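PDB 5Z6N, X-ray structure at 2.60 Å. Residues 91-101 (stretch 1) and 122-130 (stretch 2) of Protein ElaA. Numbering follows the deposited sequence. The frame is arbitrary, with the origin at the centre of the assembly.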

# COMPACT_ATOMS: atom_id res chain seq x y z
N VAL B 91 18.79 12.14 10.54
CA VAL B 91 18.51 11.28 9.38
C VAL B 91 17.62 12.00 8.38
O VAL B 91 17.79 11.85 7.16
CB VAL B 91 17.91 9.94 9.84
CG1 VAL B 91 16.69 10.18 10.69
CG2 VAL B 91 17.57 9.07 8.64
N GLY B 92 16.65 12.79 8.86
CA GLY B 92 15.82 13.55 7.94
C GLY B 92 16.62 14.51 7.10
O GLY B 92 16.39 14.65 5.89
N GLN B 93 17.59 15.19 7.72
CA GLN B 93 18.50 16.05 6.97
C GLN B 93 19.33 15.24 5.97
O GLN B 93 19.68 15.76 4.90
CB GLN B 93 19.41 16.81 7.94
CG GLN B 93 20.65 17.44 7.33
CD GLN B 93 21.86 16.54 7.40
OE1 GLN B 93 22.17 15.99 8.46
NE2 GLN B 93 22.55 16.38 6.28
N GLN B 94 19.62 13.98 6.28
CA GLN B 94 20.37 13.15 5.34
C GLN B 94 19.50 12.71 4.17
O GLN B 94 19.95 12.72 3.02
CB GLN B 94 20.95 11.93 6.07
CG GLN B 94 22.21 12.23 6.85
CD GLN B 94 22.45 11.23 7.96
OE1 GLN B 94 22.87 11.60 9.06
NE2 GLN B 94 22.18 9.96 7.69
N LEU B 95 18.24 12.34 4.44
CA LEU B 95 17.34 11.95 3.36
C LEU B 95 17.13 13.09 2.38
O LEU B 95 17.17 12.89 1.16
CB LEU B 95 16.00 11.50 3.96
CG LEU B 95 14.79 11.44 3.02
CD1 LEU B 95 15.00 10.44 1.90
CD2 LEU B 95 13.53 11.12 3.80
N MET B 96 16.90 14.30 2.89
CA MET B 96 16.60 15.44 2.04
C MET B 96 17.77 15.77 1.12
O MET B 96 17.61 15.90 -0.10
CB MET B 96 16.23 16.64 2.90
CG MET B 96 14.89 16.50 3.59
SD MET B 96 13.57 16.42 2.38
CE MET B 96 13.81 17.99 1.54
N SER B 97 18.97 15.91 1.69
CA SER B 97 20.13 16.33 0.91
C SER B 97 20.51 15.29 -0.15
O SER B 97 20.98 15.66 -1.23
CB SER B 97 21.31 16.61 1.83
OG SER B 97 21.49 15.55 2.76
N LYS B 98 20.33 14.00 0.15
CA LYS B 98 20.61 12.99 -0.86
C LYS B 98 19.54 12.97 -1.94
O LYS B 98 19.83 12.63 -3.10
CB LYS B 98 20.74 11.62 -0.20
CG LYS B 98 21.88 11.55 0.81
CD LYS B 98 22.15 10.12 1.26
CE LYS B 98 23.46 10.03 2.04
NZ LYS B 98 23.39 10.73 3.35
N THR B 99 18.30 13.33 -1.59
CA THR B 99 17.22 13.40 -2.57
C THR B 99 17.35 14.63 -3.47
O THR B 99 16.97 14.58 -4.64
CB THR B 99 15.86 13.38 -1.86
OG1 THR B 99 15.73 12.18 -1.10
CG2 THR B 99 14.72 13.43 -2.86
N LEU B 100 17.91 15.72 -2.94
CA LEU B 100 18.20 16.87 -3.78
C LEU B 100 19.43 16.61 -4.65
O LEU B 100 19.47 17.06 -5.81
CB LEU B 100 18.39 18.12 -2.93
CG LEU B 100 17.11 18.63 -2.28
CD1 LEU B 100 17.41 19.76 -1.31
CD2 LEU B 100 16.13 19.09 -3.36
N GLU B 101 20.43 15.90 -4.12
CA GLU B 101 21.55 15.47 -4.96
C GLU B 101 21.07 14.59 -6.10
O GLU B 101 21.70 14.55 -7.16
CB GLU B 101 22.58 14.72 -4.10
CG GLU B 101 23.71 14.07 -4.90
CD GLU B 101 24.53 13.09 -4.07
OE1 GLU B 101 24.04 12.66 -3.00
OE2 GLU B 101 25.64 12.73 -4.50
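Stretch 2 122-130: NFYQSFGFI

Residues 122-130 of Protein ElaA pack against the helix 91-101. Stretch 2 enters as the last part of a helix that includes Asn122 to Tyr124, passes through a turn and leaves as a strand that includes Ile130. It runs in the same general sense as stretch 1: the CA atoms of Gln93 and Phe123 lie 8.4 Å apart, those of Ser97 and Phe127 7.5 Å. The turn is held by a hydrogen bond from Phe127 N to Tyr124 O (3.1 Å) and a weak one from Phe129 N to the same oxygen (3.3 Å). Gly128, with phi near 106°, lets the chain turn where a CB would jam against the preceding carbonyl oxygen.

No hydrogen bond crosses the interface; four aromatic rings meet the helix surface, burying 370 Å², both sides summed. The Phe123 ring reaches in tip first and rests against the backbone at Gly92 and Gln93: Phe123 CZ stands 3.7 Å from Gly92 C and 3.8 Å from Gln93 N, both at the ring edge. Phe127, the residue most covered, points toward the helix and lays one ring face over Met96, with Met96 CB 3.7 Å from the ring centroid in a CH-pi contact. Phe127 CZ abuts Gln93 CA at 3.5 Å, at the ring edge, and Phe127 CE1 lies 4.0 Å from Ser97 N.

Met96 is the main bump in return. Its side chain, m at all three chi angles, enters a pocket among the rings: Met96 CG is 3.8 Å from Phe123 CE2, and Met96 CE is 3.6 Å from Tyr124 CD1, at that ring's edge, and 4.0 Å from Phe129 CE1. One turn on, Leu100 extends the apolar ridge, Leu100 CD1 lying 4.1 Å from both Phe127 CB and Phe129 CE1.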

# COMPACT_ATOMS: atom_id res chain seq x y z
N ASN B 122 10.29 25.42 8.60
CA ASN B 122 11.65 25.89 8.88
C ASN B 122 12.71 24.84 8.58
O ASN B 122 13.88 25.19 8.40
CB ASN B 122 11.76 26.33 10.34
CG ASN B 122 11.37 27.78 10.54
OD1 ASN B 122 10.47 28.09 11.32
ND2 ASN B 122 12.04 28.68 9.83
N PHE B 123 12.33 23.56 8.54
CA PHE B 123 13.28 22.49 8.25
C PHE B 123 13.54 22.38 6.76
O PHE B 123 14.66 22.07 6.34
CB PHE B 123 12.77 21.17 8.84
CG PHE B 123 13.46 19.93 8.30
CD1 PHE B 123 14.57 19.42 8.94
CD2 PHE B 123 12.95 19.25 7.20
CE1 PHE B 123 15.21 18.29 8.47
CE2 PHE B 123 13.58 18.11 6.73
CZ PHE B 123 14.71 17.63 7.36
N TYR B 124 12.52 22.61 5.94
CA TYR B 124 12.72 22.63 4.49
C TYR B 124 13.33 23.93 4.02
O TYR B 124 14.03 23.95 3.00
CB TYR B 124 11.39 22.38 3.76
CG TYR B 124 10.82 21.00 3.98
CD1 TYR B 124 11.52 19.87 3.58
CD2 TYR B 124 9.57 20.83 4.57
CE1 TYR B 124 11.00 18.60 3.78
CE2 TYR B 124 9.05 19.56 4.76
CZ TYR B 124 9.76 18.45 4.36
OH TYR B 124 9.24 17.19 4.56
N GLN B 125 13.09 25.04 4.73
CA GLN B 125 13.76 26.29 4.41
C GLN B 125 15.26 26.23 4.67
O GLN B 125 16.00 27.06 4.14
CB GLN B 125 13.15 27.45 5.20
CG GLN B 125 11.85 27.98 4.62
CD GLN B 125 11.18 29.01 5.51
OE1 GLN B 125 10.24 29.68 5.09
NE2 GLN B 125 11.68 29.16 6.72
N SER B 126 15.72 25.27 5.47
CA SER B 126 17.14 25.06 5.70
C SER B 126 17.80 24.28 4.57
O SER B 126 19.01 24.04 4.63
CB SER B 126 17.38 24.34 7.03
OG SER B 126 17.51 22.95 6.84
N PHE B 127 17.04 23.87 3.56
CA PHE B 127 17.57 23.19 2.38
C PHE B 127 17.45 24.04 1.12
O PHE B 127 17.78 23.56 0.03
CB PHE B 127 16.87 21.85 2.18
CG PHE B 127 17.20 20.83 3.23
CD1 PHE B 127 18.31 20.01 3.09
CD2 PHE B 127 16.41 20.69 4.35
CE1 PHE B 127 18.62 19.08 4.05
CE2 PHE B 127 16.72 19.75 5.32
CZ PHE B 127 17.83 18.95 5.16
N GLY B 128 16.97 25.27 1.24
CA GLY B 128 16.84 26.16 0.10
C GLY B 128 15.43 26.36 -0.41
O GLY B 128 15.25 27.06 -1.42
N PHE B 129 14.43 25.77 0.24
CA PHE B 129 13.05 25.98 -0.15
C PHE B 129 12.52 27.30 0.41
O PHE B 129 12.94 27.75 1.48
CB PHE B 129 12.17 24.83 0.34
CG PHE B 129 12.44 23.52 -0.32
CD1 PHE B 129 13.49 22.71 0.11
CD2 PHE B 129 11.64 23.07 -1.35
CE1 PHE B 129 13.74 21.49 -0.49
CE2 PHE B 129 11.89 21.85 -1.96
CZ PHE B 129 12.94 21.06 -1.53
N ILE B 130 11.60 27.91 -0.32
CA ILE B 130 10.84 29.04 0.21
C ILE B 130 9.37 28.81 -0.10
O ILE B 130 9.04 28.22 -1.15
CB ILE B 130 11.34 30.38 -0.37
CG1 ILE B 130 11.57 30.29 -1.88
CG2 ILE B 130 12.62 30.81 0.35
CD1 ILE B 130 11.98 31.60 -2.53